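Long-range contact in exotoxin 5 (Staphylococcus aureus subsp. aureus COL, PDB 3R2I), which is of unknown function but, as a secreted staphylococcal superantigen-like protein, probably binds host immune molecules: residues 174-186 with 227-241. Sequence-based numbering, arbitrary orientation.
Sequences FIQKEEVSLKELD and LSFERMFDVMDSKQI
Val-180 and Met-236 form the hydrogen-bonded pair of a short antiparallel ribbon: Val-180 N gives to Met-236 O at 2.9 Å, and Met-236 N gives a second bond to Val-180 O. On one flank Leu-182 N uses Asp-234 O; on the other Ser-238 N reaches Glu-178 O. With its OG between backbone N and carbonyl carbon (chi1 71°), Ser-238 also gives to Lys-177 O at 2.7 Å, in the carbonyl plane, and the same hydroxyl meets Ser-152 OG. Where the ribbon runs into helix 182-197, Ser-181 is the N-cap residue, its OG accepting from Glu-184 N.

On the Glu-179 side, water 1 donates to Glu-179 OE2 and Asp-237 OD1, bridging carboxylate oxygens 4.5 Å apart and probably easing their repulsion; Glu-179 OE1 accepts a hydrogen bond from the backbone N of Lys-141. Lys-183 NZ, 3.5 Å from Met-232 SD, bonds to Val-136 O. On the other face, Met-236 SD meets Leu-185 CD1 tip to tip at 3.8 Å, and the bend at chi3 (75°) turns CE toward Leu-182 CB, 4.0 Å away; Ile-241 CD1 packs on Leu-185 CD1 too. The ribbon leads into the central helix of the toxin beta-grasp domain, and its Glu-179 face meets strand 133-141 of the OB-fold domain, the two-domain architecture of superantigen-like proteins.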
ATOM      1  N   PHE A 174       3.227  10.931   7.705  1.00 25.11           N
ATOM      2  CA  PHE A 174       3.434  10.241   8.976  1.00 24.09           C
ATOM      3  C   PHE A 174       3.124   8.755   8.815  1.00 23.94           C
ATOM      4  O   PHE A 174       2.191   8.398   8.118  1.00 22.91           O
ATOM      5  CB  PHE A 174       2.515  10.808  10.053  1.00 24.42           C
ATOM      6  CG  PHE A 174       2.845  12.231  10.470  1.00 24.50           C
ATOM      7  CD1 PHE A 174       3.932  12.484  11.288  1.00 23.93           C
ATOM      8  CD2 PHE A 174       2.043  13.297  10.082  1.00 22.13           C
ATOM      9  CE1 PHE A 174       4.247  13.774  11.688  1.00 25.58           C
ATOM     10  CE2 PHE A 174       2.332  14.581  10.499  1.00 26.92           C
ATOM     11  CZ  PHE A 174       3.443  14.818  11.315  1.00 27.46           C
ATOM     12  N   ILE A 175       3.913   7.887   9.430  1.00 23.93           N
ATOM     13  CA  ILE A 175       3.636   6.459   9.357  1.00 25.25           C
ATOM     14  C   ILE A 175       3.509   6.057  10.809  1.00 25.66           C
ATOM     15  O   ILE A 175       4.452   6.227  11.564  1.00 25.14           O
ATOM     16  CB  ILE A 175       4.776   5.656   8.730  1.00 26.11           C
ATOM     17  CG1 ILE A 175       5.164   6.264   7.386  1.00 24.74           C
ATOM     18  CG2 ILE A 175       4.349   4.161   8.654  1.00 23.98           C
ATOM     19  CD1 ILE A 175       6.385   5.625   6.749  1.00 23.78           C
ATOM     20  N   GLN A 176       2.350   5.543  11.202  1.00 26.67           N
ATOM     21  CA  GLN A 176       2.119   5.189  12.616  1.00 29.61           C
ATOM     22  C   GLN A 176       2.364   3.738  12.987  1.00 29.52           C
ATOM     23  O   GLN A 176       2.130   3.326  14.107  1.00 33.93           O
ATOM     24  CB  GLN A 176       0.715   5.616  13.022  1.00 30.70           C
ATOM     25  CG  GLN A 176       0.524   7.113  12.712  1.00 35.20           C
ATOM     26  CD  GLN A 176      -0.732   7.709  13.293  1.00 39.87           C
ATOM     27  OE1 GLN A 176      -0.972   7.669  14.529  1.00 42.98           O
ATOM     28  NE2 GLN A 176      -1.518   8.338  12.416  1.00 34.68           N
ATOM     29  N   LYS A 177       2.874   2.976  12.060  1.00 28.59           N
ATOM     30  CA  LYS A 177       3.144   1.581  12.290  1.00 29.97           C
ATOM     31  C   LYS A 177       4.611   1.373  12.261  1.00 28.03           C
ATOM     32  O   LYS A 177       5.302   1.912  11.438  1.00 26.70           O
ATOM     33  CB  LYS A 177       2.488   0.723  11.201  1.00 28.76           C
ATOM     34  CG  LYS A 177       1.004   0.428  11.452  1.00 35.81           C
ATOM     35  CD  LYS A 177       0.217   0.105  10.142  1.00 36.62           C
ATOM     36  CE  LYS A 177      -0.501   1.403   9.535  1.00 43.41           C
ATOM     37  NZ  LYS A 177       0.290   2.734   9.400  1.00 40.65           N
ATOM     38  N   GLU A 178       5.057   0.557  13.189  1.00 29.04           N
ATOM     39  CA  GLU A 178       6.438   0.171  13.313  1.00 29.86           C
ATOM     40  C   GLU A 178       6.852  -0.666  12.074  1.00 27.28           C
ATOM     41  O   GLU A 178       7.913  -0.500  11.511  1.00 26.26           O
ATOM     42  CB  GLU A 178       6.497  -0.611  14.597  1.00 30.86           C
ATOM     43  CG  GLU A 178       7.820  -0.928  15.128  1.00 38.79           C
ATOM     44  CD  GLU A 178       7.699  -1.391  16.562  1.00 44.45           C
ATOM     45  OE1 GLU A 178       8.216  -0.643  17.425  1.00 48.90           O
ATOM     46  OE2 GLU A 178       6.987  -2.401  16.820  1.00 44.56           O
ATOM     47  N   GLU A 179       5.968  -1.546  11.640  1.00 25.97           N
ATOM     48  CA  GLU A 179       6.194  -2.358  10.452  1.00 26.70           C
ATOM     49  C   GLU A 179       5.105  -1.986   9.463  1.00 25.40           C
ATOM     50  O   GLU A 179       3.910  -2.106   9.785  1.00 23.96           O
ATOM     51  CB  GLU A 179       6.131  -3.840  10.786  1.00 27.85           C
ATOM     52  CG  GLU A 179       6.076  -4.720   9.541  1.00 32.28           C
ATOM     53  CD  GLU A 179       6.380  -6.167   9.841  1.00 34.89           C
ATOM     54  OE1 GLU A 179       5.465  -6.995   9.727  1.00 33.51           O
ATOM     55  OE2 GLU A 179       7.528  -6.453  10.253  1.00 39.42           O
ATOM     56  N   VAL A 180       5.502  -1.550   8.264  1.00 24.77           N
ATOM     57  CA  VAL A 180       4.526  -1.098   7.243  1.00 24.85           C
ATOM     58  C   VAL A 180       4.749  -1.868   5.966  1.00 24.19           C
ATOM     59  O   VAL A 180       5.883  -2.281   5.673  1.00 23.54           O
ATOM     60  CB  VAL A 180       4.661   0.437   6.958  1.00 24.15           C
ATOM     61  CG1 VAL A 180       6.059   0.742   6.423  1.00 23.46           C
ATOM     62  CG2 VAL A 180       3.585   0.959   5.969  1.00 22.94           C
ATOM     63  N   SER A 181       3.663  -2.043   5.197  1.00 22.95           N
ATOM     64  CA  SER A 181       3.741  -2.778   3.941  1.00 21.50           C
ATOM     65  C   SER A 181       3.999  -1.820   2.815  1.00 20.05           C
ATOM     66  O   SER A 181       3.567  -0.655   2.846  1.00 17.72           O
ATOM     67  CB  SER A 181       2.448  -3.538   3.629  1.00 21.57           C
ATOM     68  OG  SER A 181       1.354  -2.664   3.500  1.00 21.48           O
ATOM     69  N   LEU A 182       4.709  -2.317   1.814  1.00 19.13           N
ATOM     70  CA  LEU A 182       4.952  -1.536   0.625  1.00 19.07           C
ATOM     71  C   LEU A 182       3.574  -1.168  -0.005  1.00 18.79           C
ATOM     72  O   LEU A 182       3.399  -0.086  -0.549  1.00 19.50           O
ATOM     73  CB  LEU A 182       5.808  -2.359  -0.338  1.00 19.68           C
ATOM     74  CG  LEU A 182       6.159  -1.711  -1.671  1.00 18.72           C
ATOM     75  CD1 LEU A 182       7.009  -0.426  -1.480  1.00 13.87           C
ATOM     76  CD2 LEU A 182       6.906  -2.717  -2.482  1.00 13.10           C
ATOM     77  N   LYS A 183       2.607  -2.078   0.111  1.00 16.86           N
ATOM     78  CA  LYS A 183       1.268  -1.888  -0.393  1.00 15.75           C
ATOM     79  C   LYS A 183       0.732  -0.604   0.152  1.00 16.63           C
ATOM     80  O   LYS A 183       0.120   0.163  -0.553  1.00 15.59           O
ATOM     81  CB  LYS A 183       0.326  -3.016   0.118  1.00 16.01           C
ATOM     82  CG  LYS A 183      -1.144  -2.973  -0.387  1.00 12.21           C
ATOM     83  CD  LYS A 183      -1.978  -3.972   0.357  1.00 13.31           C
ATOM     84  CE  LYS A 183      -3.429  -4.016  -0.039  1.00 17.61           C
ATOM     85  NZ  LYS A 183      -3.650  -4.368  -1.496  1.00 21.01           N
ATOM     86  N   GLU A 184       0.926  -0.385   1.445  1.00 19.61           N
ATOM     87  CA  GLU A 184       0.366   0.821   2.078  1.00 19.76           C
ATOM     88  C   GLU A 184       1.016   2.088   1.597  1.00 18.47           C
ATOM     89  O   GLU A 184       0.356   3.090   1.349  1.00 17.68           O
ATOM     90  CB  GLU A 184       0.447   0.702   3.601  1.00 20.80           C
ATOM     91  CG  GLU A 184       0.072   1.988   4.363  1.00 21.05           C
ATOM     92  CD  GLU A 184      -0.208   1.741   5.839  1.00 26.32           C
ATOM     93  OE1 GLU A 184      -0.298   0.551   6.269  1.00 28.77           O
ATOM     94  OE2 GLU A 184      -0.374   2.758   6.558  1.00 28.48           O
ATOM     95  N   LEU A 185       2.336   2.064   1.505  1.00 20.68           N
ATOM     96  CA  LEU A 185       3.072   3.242   1.059  1.00 19.91           C
ATOM     97  C   LEU A 185       2.674   3.593  -0.369  1.00 18.88           C
ATOM     98  O   LEU A 185       2.362   4.741  -0.685  1.00 21.31           O
ATOM     99  CB  LEU A 185       4.556   2.996   1.157  1.00 20.09           C
ATOM    100  CG  LEU A 185       5.002   2.708   2.569  1.00 23.46           C
ATOM    101  CD1 LEU A 185       6.495   2.439   2.587  1.00 21.27           C
ATOM    102  CD2 LEU A 185       4.615   3.845   3.543  1.00 21.75           C
ATOM    103  N   ASP A 186       2.673   2.591  -1.226  1.00 18.51           N
ATOM    104  CA  ASP A 186       2.280   2.764  -2.612  1.00 18.64           C
ATOM    105  C   ASP A 186       0.874   3.366  -2.721  1.00 18.25           C
ATOM    106  O   ASP A 186       0.626   4.309  -3.471  1.00 17.71           O
ATOM    107  CB  ASP A 186       2.297   1.398  -3.285  1.00 19.60           C
ATOM    108  CG  ASP A 186       1.724   1.408  -4.722  1.00 20.15           C
ATOM    109  OD1 ASP A 186       0.665   0.744  -4.920  1.00 17.79           O
ATOM    110  OD2 ASP A 186       2.331   2.032  -5.630  1.00 15.56           O
ATOM    111  N   LEU A 227       0.728  -1.696  -8.696  1.00 20.00           N
ATOM    112  CA  LEU A 227       1.713  -2.523  -7.991  1.00 19.74           C
ATOM    113  C   LEU A 227       1.370  -4.006  -8.250  1.00 19.99           C
ATOM    114  O   LEU A 227       0.200  -4.344  -8.266  1.00 18.92           O
ATOM    115  CB  LEU A 227       1.675  -2.228  -6.494  1.00 18.15           C
ATOM    116  CG  LEU A 227       2.785  -2.811  -5.621  1.00 16.97           C
ATOM    117  CD1 LEU A 227       4.111  -2.170  -5.989  1.00 11.43           C
ATOM    118  CD2 LEU A 227       2.436  -2.524  -4.155  1.00 16.03           C
ATOM    119  N   SER A 228       2.361  -4.879  -8.470  1.00 19.66           N
ATOM    120  CA  SER A 228       2.054  -6.274  -8.738  1.00 20.90           C
ATOM    121  C   SER A 228       1.477  -6.882  -7.471  1.00 20.67           C
ATOM    122  O   SER A 228       1.765  -6.430  -6.392  1.00 21.03           O
ATOM    123  CB  SER A 228       3.307  -7.067  -9.130  1.00 20.72           C
ATOM    124  OG  SER A 228       4.217  -7.059  -8.029  1.00 23.57           O
ATOM    125  N   PHE A 229       0.663  -7.910  -7.595  1.00 21.28           N
ATOM    126  CA  PHE A 229       0.123  -8.553  -6.408  1.00 23.12           C
ATOM    127  C   PHE A 229       1.210  -9.121  -5.507  1.00 23.75           C
ATOM    128  O   PHE A 229       1.067  -9.137  -4.291  1.00 21.89           O
ATOM    129  CB  PHE A 229      -0.855  -9.697  -6.773  1.00 24.04           C
ATOM    130  CG  PHE A 229      -2.086  -9.229  -7.506  1.00 22.51           C
ATOM    131  CD1 PHE A 229      -2.359  -9.670  -8.778  1.00 23.83           C
ATOM    132  CD2 PHE A 229      -2.938  -8.290  -6.923  1.00 20.27           C
ATOM    133  CE1 PHE A 229      -3.501  -9.240  -9.463  1.00 25.11           C
ATOM    134  CE2 PHE A 229      -4.067  -7.835  -7.580  1.00 16.66           C
ATOM    135  CZ  PHE A 229      -4.351  -8.298  -8.870  1.00 20.52           C
ATOM    136  N   GLU A 230       2.287  -9.612  -6.084  1.00 25.60           N
ATOM    137  CA  GLU A 230       3.323 -10.189  -5.244  1.00 29.10           C
ATOM    138  C   GLU A 230       4.026  -9.177  -4.309  1.00 27.98           C
ATOM    139  O   GLU A 230       4.419  -9.516  -3.172  1.00 29.68           O
ATOM    140  CB  GLU A 230       4.309 -10.980  -6.082  1.00 32.52           C
ATOM    141  CG  GLU A 230       5.303 -11.767  -5.187  1.00 44.17           C
ATOM    142  CD  GLU A 230       5.776 -13.080  -5.802  1.00 56.58           C
ATOM    143  OE1 GLU A 230       7.006 -13.189  -6.029  1.00 65.75           O
ATOM    144  OE2 GLU A 230       4.918 -13.978  -6.077  1.00 60.37           O
ATOM    145  N   ARG A 231       4.113  -7.920  -4.741  1.00 24.79           N
ATOM    146  CA  ARG A 231       4.764  -6.905  -3.943  1.00 22.15           C
ATOM    147  C   ARG A 231       3.836  -6.362  -2.868  1.00 21.19           C
ATOM    148  O   ARG A 231       4.253  -5.682  -1.956  1.00 20.42           O
ATOM    149  CB  ARG A 231       5.332  -5.832  -4.838  1.00 20.70           C
ATOM    150  CG  ARG A 231       6.405  -6.404  -5.786  1.00 21.83           C
ATOM    151  CD  ARG A 231       6.900  -5.324  -6.750  1.00 23.98           C
ATOM    152  NE  ARG A 231       7.703  -4.288  -6.102  1.00 23.49           N
ATOM    153  CZ  ARG A 231       8.054  -3.119  -6.657  1.00 27.93           C
ATOM    154  NH1 ARG A 231       7.597  -2.748  -7.851  1.00 26.73           N
ATOM    155  NH2 ARG A 231       8.847  -2.284  -5.992  1.00 25.56           N
ATOM    156  N   MET A 232       2.574  -6.717  -2.951  1.00 22.09           N
ATOM    157  CA  MET A 232       1.610  -6.312  -1.948  1.00 20.85           C
ATOM    158  C   MET A 232       1.830  -7.057  -0.619  1.00 22.40           C
ATOM    159  O   MET A 232       1.133  -6.776   0.377  1.00 22.93           O
ATOM    160  CB  MET A 232       0.190  -6.546  -2.460  1.00 21.33           C
ATOM    161  CG  MET A 232      -0.209  -5.629  -3.586  1.00 18.37           C
ATOM    162  SD  MET A 232      -1.900  -5.897  -4.083  1.00 22.23           S
ATOM    163  CE  MET A 232      -1.966  -4.679  -5.417  1.00 15.93           C
ATOM    164  N   PHE A 233       2.776  -8.000  -0.597  1.00 23.48           N
ATOM    165  CA  PHE A 233       3.113  -8.723   0.641  1.00 24.77           C
ATOM    166  C   PHE A 233       4.396  -8.237   1.289  1.00 25.53           C
ATOM    167  O   PHE A 233       4.633  -8.542   2.443  1.00 27.29           O
ATOM    168  CB  PHE A 233       3.204 -10.227   0.406  1.00 25.65           C
ATOM    169  CG  PHE A 233       1.922 -10.805  -0.073  1.00 24.18           C
ATOM    170  CD1 PHE A 233       1.016 -11.333   0.818  1.00 22.00           C
ATOM    171  CD2 PHE A 233       1.577 -10.709  -1.405  1.00 20.14           C
ATOM    172  CE1 PHE A 233      -0.193 -11.808   0.377  1.00 27.07           C
ATOM    173  CE2 PHE A 233       0.361 -11.190  -1.860  1.00 22.64           C
ATOM    174  CZ  PHE A 233      -0.517 -11.747  -0.988  1.00 23.09           C
ATOM    175  N   ASP A 234       5.229  -7.498   0.554  1.00 25.89           N
ATOM    176  CA  ASP A 234       6.474  -6.999   1.120  1.00 25.72           C
ATOM    177  C   ASP A 234       6.197  -6.024   2.252  1.00 24.88           C
ATOM    178  O   ASP A 234       5.325  -5.155   2.172  1.00 22.22           O
ATOM    179  CB  ASP A 234       7.323  -6.274   0.091  1.00 26.42           C
ATOM    180  CG  ASP A 234       7.759  -7.148  -1.049  1.00 29.10           C
ATOM    181  OD1 ASP A 234       7.405  -8.342  -1.123  1.00 35.83           O
ATOM    182  OD2 ASP A 234       8.485  -6.602  -1.893  1.00 38.30           O
ATOM    183  N   VAL A 235       7.064  -6.117   3.233  1.00 25.18           N
ATOM    184  CA  VAL A 235       7.006  -5.380   4.466  1.00 26.03           C
ATOM    185  C   VAL A 235       8.375  -4.766   4.796  1.00 26.08           C
ATOM    186  O   VAL A 235       9.395  -5.229   4.293  1.00 25.82           O
ATOM    187  CB  VAL A 235       6.549  -6.428   5.492  1.00 27.18           C
ATOM    188  CG1 VAL A 235       7.480  -6.588   6.697  1.00 30.92           C
ATOM    189  CG2 VAL A 235       5.107  -6.337   5.741  1.00 26.52           C
ATOM    190  N   MET A 236       8.391  -3.716   5.616  1.00 26.19           N
ATOM    191  CA  MET A 236       9.646  -3.094   6.030  1.00 28.17           C
ATOM    192  C   MET A 236       9.435  -2.340   7.348  1.00 27.85           C
ATOM    193  O   MET A 236       8.305  -2.076   7.717  1.00 25.85           O
ATOM    194  CB  MET A 236      10.102  -2.115   4.960  1.00 26.46           C
ATOM    195  CG  MET A 236       9.242  -0.857   4.908  1.00 27.39           C
ATOM    196  SD  MET A 236       9.458   0.117   3.394  1.00 30.21           S
ATOM    197  CE  MET A 236       8.542  -0.924   2.234  1.00 19.24           C
ATOM    198  N   ASP A 237      10.524  -2.030   8.046  1.00 29.05           N
ATOM    199  CA  ASP A 237      10.484  -1.275   9.298  1.00 30.61           C
ATOM    200  C   ASP A 237      10.398   0.180   8.922  1.00 29.08           C
ATOM    201  O   ASP A 237      11.306   0.692   8.282  1.00 29.42           O
ATOM    202  CB  ASP A 237      11.754  -1.483  10.117  1.00 33.99           C
ATOM    203  CG  ASP A 237      11.733  -2.730  10.930  1.00 39.83           C
ATOM    204  OD1 ASP A 237      10.622  -3.310  11.176  1.00 45.80           O
ATOM    205  OD2 ASP A 237      12.842  -3.065  11.404  1.00 48.73           O
ATOM    206  N   SER A 238       9.343   0.865   9.350  1.00 27.26           N
ATOM    207  CA  SER A 238       9.159   2.243   8.930  1.00 25.89           C
ATOM    208  C   SER A 238      10.251   3.202   9.413  1.00 27.60           C
ATOM    209  O   SER A 238      10.478   4.239   8.805  1.00 27.07           O
ATOM    210  CB  SER A 238       7.757   2.730   9.318  1.00 24.92           C
ATOM    211  OG  SER A 238       7.644   2.911  10.703  1.00 28.33           O
ATOM    212  N   LYS A 239      10.937   2.857  10.490  1.00 30.81           N
ATOM    213  CA  LYS A 239      11.971   3.735  10.993  1.00 34.81           C
ATOM    214  C   LYS A 239      13.244   3.650  10.117  1.00 34.83           C
ATOM    215  O   LYS A 239      14.149   4.482  10.257  1.00 34.82           O
ATOM    216  CB  LYS A 239      12.300   3.493  12.487  1.00 36.93           C
ATOM    217  CG  LYS A 239      13.170   2.261  12.826  1.00 46.57           C
ATOM    218  CD  LYS A 239      12.428   0.918  13.116  1.00 55.80           C
ATOM    219  CE  LYS A 239      11.762   0.881  14.529  1.00 55.95           C
ATOM    220  NZ  LYS A 239      11.154  -0.445  14.835  1.00 54.81           N
ATOM    221  N   GLN A 240      13.298   2.666   9.212  1.00 33.56           N
ATOM    222  CA  GLN A 240      14.435   2.499   8.336  1.00 33.04           C
ATOM    223  C   GLN A 240      14.280   3.237   7.027  1.00 31.95           C
ATOM    224  O   GLN A 240      15.147   3.176   6.179  1.00 32.53           O
ATOM    225  CB  GLN A 240      14.664   1.028   8.082  1.00 34.29           C
ATOM    226  CG  GLN A 240      15.024   0.271   9.354  1.00 38.24           C
ATOM    227  CD  GLN A 240      16.309   0.787   9.970  1.00 42.52           C
ATOM    228  OE1 GLN A 240      17.297   1.018   9.275  1.00 42.32           O
ATOM    229  NE2 GLN A 240      16.293   0.982  11.271  1.00 45.25           N
ATOM    230  N   ILE A 241      13.147   3.888   6.829  1.00 30.82           N
ATOM    231  CA  ILE A 241      12.929   4.660   5.621  1.00 29.38           C
ATOM    232  C   ILE A 241      13.650   5.996   5.796  1.00 31.02           C
ATOM    233  O   ILE A 241      13.330   6.771   6.706  1.00 32.04           O
ATOM    234  CB  ILE A 241      11.431   4.943   5.395  1.00 28.12           C
ATOM    235  CG1 ILE A 241      10.671   3.631   5.177  1.00 27.58           C
ATOM    236  CG2 ILE A 241      11.246   5.872   4.172  1.00 22.88           C
ATOM    237  CD1 ILE A 241       9.161   3.789   5.210  1.00 23.02           C
TER
HETATM  238  O   HOH W   1       9.767  -5.333   8.943  1.00 39.45           O